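Local coordinates for NAD-dependent aldehyde dehydrogenase (Sinorhizobium meliloti, PDB 3U4J), which catalyses the NAD-dependent oxidation of aldehydes to carboxylic acids, as a tetrameric aldehyde dehydrogenase, at the interface of chains A and B and the interface of chains A and C. Coordinates in Å, arbitrary orientation; residue numbers count along the deposited sequence, not the author numbering. Chains: chain A/B/C, NAD-dependent aldehyde dehydrogenase.

Contact 1: the interface of chains A and B. Residues chain A 250, 254, 269, 271, 473; chain B 261-264.
B:Val264 pushes its two methyl groups into an apolar recess of chain A, where helix 250-261, A:Leu271 and A:Lys473 come together. The apolar contacts centre on this valine. Its CG2 meets the methyl CG2 of A:Thr254 at 3.7 Å, the two side chains crossing at about a right angle. On the threonine, chi1 of 62° directs OG1 back toward A:Val250 O, a turn earlier in the same helix, with which it makes a weak hydrogen bond, and leaves CG2 facing the valine. The other valine methyl, CG1, reaches A:Leu271 CD1 tip to tip at 4.0 Å.

A:Lys473 adds a long aliphatic wall. Beyond CG its chain is fully extended and runs slantwise over B:Thr263 and B:Val264, with CE 4.0 Å from B:Thr263 CB. Shortening A:Lys473 to an alanine would probably leave B:Thr263 without the methylenes CG to CE that cover it, and B:Val264 with less packing on this side.

Contacts with backbone oxygens complete the patch. The carbonyl oxygen of B:Thr263 lies 3.7 Å from A:Lys473 CG, and that of B:Ala261 is 3.7 Å from A:Thr254 CB, both in van der Waals contact.

The turn that follows helix 250-261 of one subunit is thereby seated against the same helix of its partner. By the two-fold symmetry the arrangement occurs twice, and its apolar packing probably helps to hold the A-B pair together.

Contact 2: the interface of chains A and C. Residues chain A 87, 138-139, 141-143; chain C 145-146, 148.
Strand 143-146 of chain A pairs antiparallel with its counterpart in chain C, a beta-bridge interface that joins subunits across a two-fold axis of the aldehyde dehydrogenase tetramer. A:Gly143 and C:Thr145 form the bridge through two backbone hydrogen bonds. A:Gly143 N donates to C:Thr145 O at 2.9 Å, and C:Thr145 N returns a bond of 3.0 Å to A:Gly143 O.

With chi1 at 54°, C:Thr145 places its hydroxyl OG1 beside the A:Gly143 backbone. Beside the bridge, A:Glu142, just before the strand, and C:His146 lie side by side and point the same way, their carboxylate and ring planes 80° apart. A:Glu142 OE1 is 4.7 Å from C:His146 NE2, close enough for a possible electrostatic influence but not for contact.

Past the strand end, C:Asn148 turns its amide toward backbone carbonyls of chain A. Its ND2 lies 3.2 Å from A:Leu141 O and 3.6 Å from A:Arg139 O, a polar approach rather than established hydrogen bonds. A:Arg87 comes in crosswise, with NH2 4.0 Å from C:Asn148 CB.

Contact 3: the interface of chains A and B. Residues chain A 284, 287, 435, 457; chain B 499-501.
B:Pro501 packs its CG and CD against the rim of the A:Trp435 indole and the neighbouring carbonyl oxygen of A:Asn457, where the C-terminal segment of chain B lies on chain A. In this aldehyde dehydrogenase family member, the docked tail probably reinforces the A-B pair.

Apolar contacts include the meeting of proline and tryptophan, which approach from opposite directions; the far end of the six-membered ring does the touching, CH2 lying 4.0 Å from B:Pro501 CG. A:Asn457 CA covers part of one face of the indole, 3.5 Å above its plane, on the side toward which the proline also lies. Near the start of helix 285-297, A:Ala287 CB meets CB of the poorly ordered B:Arg500 at 3.8 Å.

Backbone oxygens make further contacts. A:Asn457 O lies 3.2 Å from B:Pro501 CD, while B:Gly499 O approaches A:Asn457 CB at 3.7 Å.

Charge enters through A:Asp284. Its carboxylate swings away from the backbone N (chi1 -180°), and OD2 accepts a hydrogen bond of 3.0 Å from A:Ala287 N, in the manner of a helix cap. The other oxygen, OD1, is 4.0 Å from NH1 of B:Arg500, an opposite charge without direct contact. Substituting an alanine for A:Asp284 would probably leave the amide of A:Ala287 without this acceptor and take the nearby negative charge from B:Arg500.

Contact 4: the interface of chains A and B. Residues chain A 144, 146, 156-157, 493; chain B 465-467, 483.
Chi2 of 80° bends the side chain of A:Gln144 and carries its amide toward B:Tyr483, while the ring of A:His146, its CG beside the backbone N and anti to the carbonyl carbon, is set with one face toward B:Leu466. Both chain A residues belong to strand 143-146, which with strand 153-161 forms part of the oligomerisation region characteristic of aldehyde dehydrogenases; here it packs on a loop and a short helix of chain B.

A hydrogen bond runs from the phenol OH of B:Tyr483 to the amide oxygen OE1 of A:Gln144, 2.7 Å long. The donor lies in the carbonyl plane, on a lone pair, with a C=O...donor angle of 120°. Seen from the tyrosine, OE1 sits at the ring edge and in its plane, with the amide turned 49° from the ring.

B:Leu466 lays CD1 over the imidazole face in a CH-pi contact, 3.8 Å from the ring centroid and offset toward the CG-CD2 rim. The other branch, CD2, extends to the backbone of A:Leu156, 3.9 Å from its carbonyl oxygen.

Between these two contacts, A:Val157 meets B:Pro467 tip to tip, with CG2 3.6 Å from the proline CD. The second valine methyl, CG1, lies 3.6 Å from B:Tyr483 OH, so the valine flanks the phenol as well as the proline. A:Gly493, on strand 489-497, borders B:Pro467 more loosely, its CA 4.2 Å from the proline carbonyl oxygen.

Contact 1: the interface of chains A and B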
# COMPACT_ATOMS: atom_id res chain seq x y z
N VAL A 250 25.05 18.05 -11.39
CA VAL A 250 23.94 18.83 -11.93
C VAL A 250 24.21 19.29 -13.37
O VAL A 250 23.33 19.19 -14.21
CB VAL A 250 23.60 20.05 -11.00
CG1 VAL A 250 22.50 20.91 -11.60
CG2 VAL A 250 23.17 19.56 -9.61
N THR A 254 21.55 17.99 -16.19
CA THR A 254 20.65 18.94 -16.83
C THR A 254 20.80 18.80 -18.35
O THR A 254 19.80 18.70 -19.06
CB THR A 254 20.95 20.39 -16.41
OG1 THR A 254 22.27 20.71 -16.83
CG2 THR A 254 20.88 20.59 -14.89
N LEU A 269 17.15 11.31 -12.17
CA LEU A 269 18.40 12.02 -11.92
C LEU A 269 18.75 12.01 -10.43
O LEU A 269 17.87 12.23 -9.56
CB LEU A 269 18.30 13.48 -12.41
CG LEU A 269 18.01 13.73 -13.91
CD1 LEU A 269 17.66 15.20 -14.20
CD2 LEU A 269 19.20 13.34 -14.76
N LEU A 271 21.68 13.81 -8.28
CA LEU A 271 22.67 14.84 -8.59
C LEU A 271 23.40 15.28 -7.32
O LEU A 271 23.30 14.61 -6.29
CB LEU A 271 22.00 16.01 -9.35
CG LEU A 271 21.15 15.59 -10.58
CD1 LEU A 271 20.35 16.75 -11.22
CD2 LEU A 271 22.02 14.85 -11.64
N LYS A 473 17.24 21.10 -7.14
CA LYS A 473 18.14 20.70 -8.22
C LYS A 473 18.97 19.43 -7.95
O LYS A 473 19.84 19.09 -8.77
CB LYS A 473 19.04 21.89 -8.62
CG LYS A 473 18.27 23.02 -9.27
CD LYS A 473 19.20 24.09 -9.84
CE LYS A 473 18.41 25.19 -10.53
NZ LYS A 473 19.35 26.21 -11.08
N ALA B 261 13.98 20.97 -18.11
CA ALA B 261 15.20 20.20 -17.78
C ALA B 261 16.39 21.09 -17.46
O ALA B 261 17.24 20.71 -16.66
CB ALA B 261 15.55 19.22 -18.90
N ARG B 262 16.46 22.28 -18.04
CA ARG B 262 17.64 23.14 -17.79
C ARG B 262 17.81 23.52 -16.33
O ARG B 262 18.92 23.86 -15.90
CB ARG B 262 17.60 24.41 -18.63
CG ARG B 262 17.62 24.13 -20.11
CD ARG B 262 17.34 25.41 -20.88
NE ARG B 262 17.18 25.11 -22.30
CZ ARG B 262 16.65 25.96 -23.17
NH1 ARG B 262 16.22 27.15 -22.77
NH2 ARG B 262 16.54 25.62 -24.45
N THR B 263 16.72 23.52 -15.57
CA THR B 263 16.82 23.84 -14.16
C THR B 263 16.31 22.69 -13.29
O THR B 263 15.92 22.90 -12.14
CB THR B 263 16.12 25.19 -13.80
OG1 THR B 263 14.72 25.14 -14.11
CG2 THR B 263 16.77 26.35 -14.56
N VAL B 264 16.34 21.48 -13.85
CA VAL B 264 15.96 20.27 -13.11
C VAL B 264 14.53 20.38 -12.60
O VAL B 264 14.23 19.98 -11.49
CB VAL B 264 16.93 19.96 -11.91
CG1 VAL B 264 16.81 18.47 -11.48
CG2 VAL B 264 18.37 20.26 -12.24

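Contact 2: the interface of chains A and C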
# COMPACT_ATOMS: atom_id res chain seq x y z
N ARG A 87 12.97 -14.21 -11.80
CA ARG A 87 13.94 -13.11 -11.85
C ARG A 87 14.65 -13.00 -10.52
O ARG A 87 15.84 -12.80 -10.48
CB ARG A 87 13.27 -11.79 -12.22
CG ARG A 87 12.88 -11.69 -13.73
CD ARG A 87 12.49 -10.22 -14.13
NE ARG A 87 11.19 -9.88 -13.54
CZ ARG A 87 10.01 -10.14 -14.09
NH1 ARG A 87 9.95 -10.72 -15.28
NH2 ARG A 87 8.89 -9.83 -13.43
N ALA A 138 11.35 -7.95 -5.74
CA ALA A 138 11.03 -8.08 -7.16
C ALA A 138 9.88 -9.04 -7.41
O ALA A 138 9.06 -8.80 -8.29
CB ALA A 138 12.28 -8.51 -7.99
N ARG A 139 9.78 -10.10 -6.62
CA ARG A 139 8.71 -11.08 -6.85
C ARG A 139 7.33 -10.67 -6.29
O ARG A 139 6.30 -11.23 -6.66
CB ARG A 139 9.14 -12.47 -6.38
CG ARG A 139 9.26 -12.65 -4.88
CD ARG A 139 9.77 -14.06 -4.61
NE ARG A 139 8.78 -15.06 -4.95
CZ ARG A 139 8.93 -16.36 -4.70
NH1 ARG A 139 10.07 -16.78 -4.15
NH2 ARG A 139 7.97 -17.22 -5.00
N LEU A 141 5.97 -7.45 -6.45
CA LEU A 141 5.51 -6.20 -7.02
C LEU A 141 4.07 -6.36 -7.50
O LEU A 141 3.72 -7.35 -8.13
CB LEU A 141 6.40 -5.75 -8.17
CG LEU A 141 7.87 -5.49 -7.77
CD1 LEU A 141 8.66 -5.10 -9.01
CD2 LEU A 141 7.93 -4.42 -6.70
N GLU A 142 3.25 -5.37 -7.21
CA GLU A 142 1.83 -5.51 -7.48
C GLU A 142 1.24 -4.27 -8.15
O GLU A 142 1.89 -3.21 -8.21
CB GLU A 142 1.09 -5.84 -6.16
CG GLU A 142 1.25 -4.74 -5.14
CD GLU A 142 0.80 -5.13 -3.73
OE1 GLU A 142 1.04 -6.28 -3.29
OE2 GLU A 142 0.20 -4.26 -3.06
N GLY A 143 0.03 -4.42 -8.66
CA GLY A 143 -0.84 -3.30 -9.02
C GLY A 143 -2.11 -3.46 -8.20
O GLY A 143 -2.10 -4.14 -7.16
N THR C 145 -3.40 -6.64 -8.06
CA THR C 145 -3.07 -7.49 -9.20
C THR C 145 -1.61 -7.97 -9.07
O THR C 145 -0.73 -7.21 -8.61
CB THR C 145 -3.16 -6.76 -10.55
OG1 THR C 145 -2.35 -5.58 -10.52
CG2 THR C 145 -4.61 -6.36 -10.84
N HIS C 146 -1.38 -9.20 -9.50
CA HIS C 146 -0.04 -9.74 -9.58
C HIS C 146 0.16 -10.13 -11.02
O HIS C 146 -0.40 -11.15 -11.49
CB HIS C 146 0.10 -10.93 -8.61
CG HIS C 146 -0.15 -10.55 -7.18
ND1 HIS C 146 0.86 -10.27 -6.30
CD2 HIS C 146 -1.31 -10.40 -6.49
CE1 HIS C 146 0.34 -9.95 -5.12
NE2 HIS C 146 -0.97 -10.02 -5.21
N ASN C 148 2.95 -10.64 -12.48
CA ASN C 148 4.27 -11.25 -12.59
C ASN C 148 4.33 -12.68 -12.02
O ASN C 148 5.36 -13.09 -11.50
CB ASN C 148 5.28 -10.35 -11.87
CG ASN C 148 4.89 -10.10 -10.40
OD1 ASN C 148 3.86 -10.61 -9.92
ND2 ASN C 148 5.72 -9.33 -9.68

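Contact 3: the interface of chains A and B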
# COMPACT_ATOMS: atom_id res chain seq x y z
N ASP A 284 24.15 15.34 21.66
CA ASP A 284 25.23 14.55 22.24
C ASP A 284 26.50 15.02 21.50
O ASP A 284 26.71 14.73 20.31
CB ASP A 284 24.99 13.05 22.06
CG ASP A 284 26.11 12.16 22.65
OD1 ASP A 284 25.79 11.22 23.39
OD2 ASP A 284 27.31 12.37 22.40
N ALA A 287 29.09 12.40 19.96
CA ALA A 287 28.48 11.74 18.81
C ALA A 287 28.38 12.69 17.61
O ALA A 287 28.70 12.32 16.47
CB ALA A 287 27.13 11.18 19.17
N TRP A 435 21.15 17.10 14.54
CA TRP A 435 21.61 16.53 15.81
C TRP A 435 20.99 17.28 17.00
O TRP A 435 21.24 18.47 17.17
CB TRP A 435 23.14 16.56 15.89
CG TRP A 435 23.85 15.74 14.79
CD1 TRP A 435 24.05 16.11 13.51
CD2 TRP A 435 24.43 14.43 14.93
NE1 TRP A 435 24.73 15.11 12.82
CE2 TRP A 435 24.98 14.08 13.68
CE3 TRP A 435 24.55 13.53 16.00
CZ2 TRP A 435 25.63 12.85 13.45
CZ3 TRP A 435 25.21 12.33 15.79
CH2 TRP A 435 25.73 11.99 14.51
N ASN A 457 20.49 12.62 14.25
CA ASN A 457 21.53 12.02 15.11
C ASN A 457 22.36 10.94 14.42
O ASN A 457 22.74 9.91 15.02
CB ASN A 457 20.91 11.49 16.41
CG ASN A 457 20.27 12.59 17.26
OD1 ASN A 457 19.28 12.35 17.98
ND2 ASN A 457 20.84 13.79 17.19
N GLY B 499 19.16 8.25 20.50
CA GLY B 499 20.42 8.15 21.21
C GLY B 499 21.54 8.48 20.23
O GLY B 499 21.47 9.49 19.53
N ARG B 500 22.52 7.60 20.14
CA ARG B 500 23.69 7.91 19.32
C ARG B 500 24.13 6.75 18.42
O ARG B 500 24.03 5.59 18.81
CB ARG B 500 24.86 8.38 20.21
CG ARG B 500 25.65 7.25 20.88
CD ARG B 500 26.50 7.74 22.09
NE ARG B 500 26.58 6.69 23.11
CZ ARG B 500 25.73 6.56 24.14
NH1 ARG B 500 24.73 7.42 24.31
NH2 ARG B 500 25.87 5.56 24.99
N PRO B 501 24.66 7.06 17.22
CA PRO B 501 25.15 5.97 16.38
C PRO B 501 26.51 5.44 16.91
O PRO B 501 27.16 6.09 17.75
CB PRO B 501 25.30 6.64 15.01
CG PRO B 501 25.47 8.10 15.30
CD PRO B 501 24.97 8.39 16.67

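Contact 4: the interface of chains A and B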
# COMPACT_ATOMS: atom_id res chain seq x y z
N GLN A 144 -3.22 -2.88 -8.68
CA GLN A 144 -4.44 -2.86 -7.91
C GLN A 144 -5.62 -3.38 -8.69
O GLN A 144 -5.64 -3.29 -9.94
CB GLN A 144 -4.78 -1.42 -7.46
CG GLN A 144 -3.76 -0.78 -6.49
CD GLN A 144 -2.54 -0.23 -7.21
OE1 GLN A 144 -2.67 0.48 -8.21
NE2 GLN A 144 -1.33 -0.58 -6.71
N HIS A 146 -9.93 -2.85 -8.67
CA HIS A 146 -10.99 -2.00 -8.21
C HIS A 146 -12.27 -2.77 -8.51
O HIS A 146 -12.72 -2.84 -9.65
CB HIS A 146 -10.90 -0.67 -8.95
CG HIS A 146 -9.62 0.07 -8.67
ND1 HIS A 146 -9.49 0.95 -7.61
CD2 HIS A 146 -8.41 0.04 -9.28
CE1 HIS A 146 -8.25 1.43 -7.60
NE2 HIS A 146 -7.58 0.91 -8.61
N LEU A 156 -8.58 -2.72 -13.35
CA LEU A 156 -7.28 -3.32 -13.11
C LEU A 156 -6.24 -2.25 -13.34
O LEU A 156 -6.35 -1.44 -14.26
CB LEU A 156 -7.00 -4.48 -14.06
CG LEU A 156 -8.03 -5.61 -14.14
CD1 LEU A 156 -7.61 -6.61 -15.22
CD2 LEU A 156 -8.21 -6.32 -12.79
N VAL A 157 -5.25 -2.23 -12.46
CA VAL A 157 -4.06 -1.47 -12.71
C VAL A 157 -2.94 -2.50 -12.77
O VAL A 157 -2.65 -3.18 -11.77
CB VAL A 157 -3.81 -0.41 -11.64
CG1 VAL A 157 -2.55 0.38 -11.97
CG2 VAL A 157 -5.03 0.52 -11.53
N GLY A 493 -3.72 1.34 -16.61
CA GLY A 493 -5.07 1.34 -16.09
C GLY A 493 -6.04 0.69 -17.06
O GLY A 493 -6.17 1.16 -18.20
N GLU B 465 -11.29 6.88 -9.95
CA GLU B 465 -10.61 5.91 -9.08
C GLU B 465 -9.34 5.34 -9.69
O GLU B 465 -8.44 4.92 -8.96
CB GLU B 465 -11.55 4.74 -8.74
CG GLU B 465 -12.63 5.04 -7.72
CD GLU B 465 -13.86 5.77 -8.27
OE1 GLU B 465 -14.83 5.96 -7.50
OE2 GLU B 465 -13.86 6.15 -9.46
N LEU B 466 -9.27 5.33 -11.03
CA LEU B 466 -8.15 4.71 -11.75
C LEU B 466 -7.18 5.72 -12.39
O LEU B 466 -7.60 6.76 -12.90
CB LEU B 466 -8.68 3.73 -12.82
CG LEU B 466 -8.91 2.28 -12.38
CD1 LEU B 466 -10.19 2.15 -11.55
CD2 LEU B 466 -8.98 1.38 -13.62
N PRO B 467 -5.86 5.40 -12.36
CA PRO B 467 -4.83 6.30 -12.89
C PRO B 467 -4.83 6.37 -14.43
O PRO B 467 -5.28 5.44 -15.09
CB PRO B 467 -3.52 5.66 -12.42
CG PRO B 467 -3.84 4.17 -12.42
CD PRO B 467 -5.28 4.13 -11.88
N TYR B 483 -2.64 7.74 -7.76
CA TYR B 483 -1.38 8.02 -8.42
C TYR B 483 -1.12 9.50 -8.58
O TYR B 483 0.02 9.92 -8.52
CB TYR B 483 -1.31 7.33 -9.80
CG TYR B 483 -1.11 5.83 -9.68
CD1 TYR B 483 0.12 5.25 -10.02
CD2 TYR B 483 -2.14 4.99 -9.19
CE1 TYR B 483 0.32 3.87 -9.89
CE2 TYR B 483 -1.94 3.60 -9.07
CZ TYR B 483 -0.71 3.06 -9.42
OH TYR B 483 -0.51 1.71 -9.30

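Contacts 1, 3 and 4 are separate patches of one A-B interface, whereas contact 2 joins chain A to chain C. Contacts 2 and 4 are neighbours, their C-alpha centres about 15 Å apart, and they share strand 143-146, which pairs with chain C through its backbone and sends side chains to chain B. One strand therefore ties both kinds of interface together in the tetramer. Contact 1 lies about 31 Å from each of them and 33 Å from contact 3. Contacts 3 and 4, about 43 Å apart, show how widely the A-B interface extends, and two-fold symmetry repeats every patch.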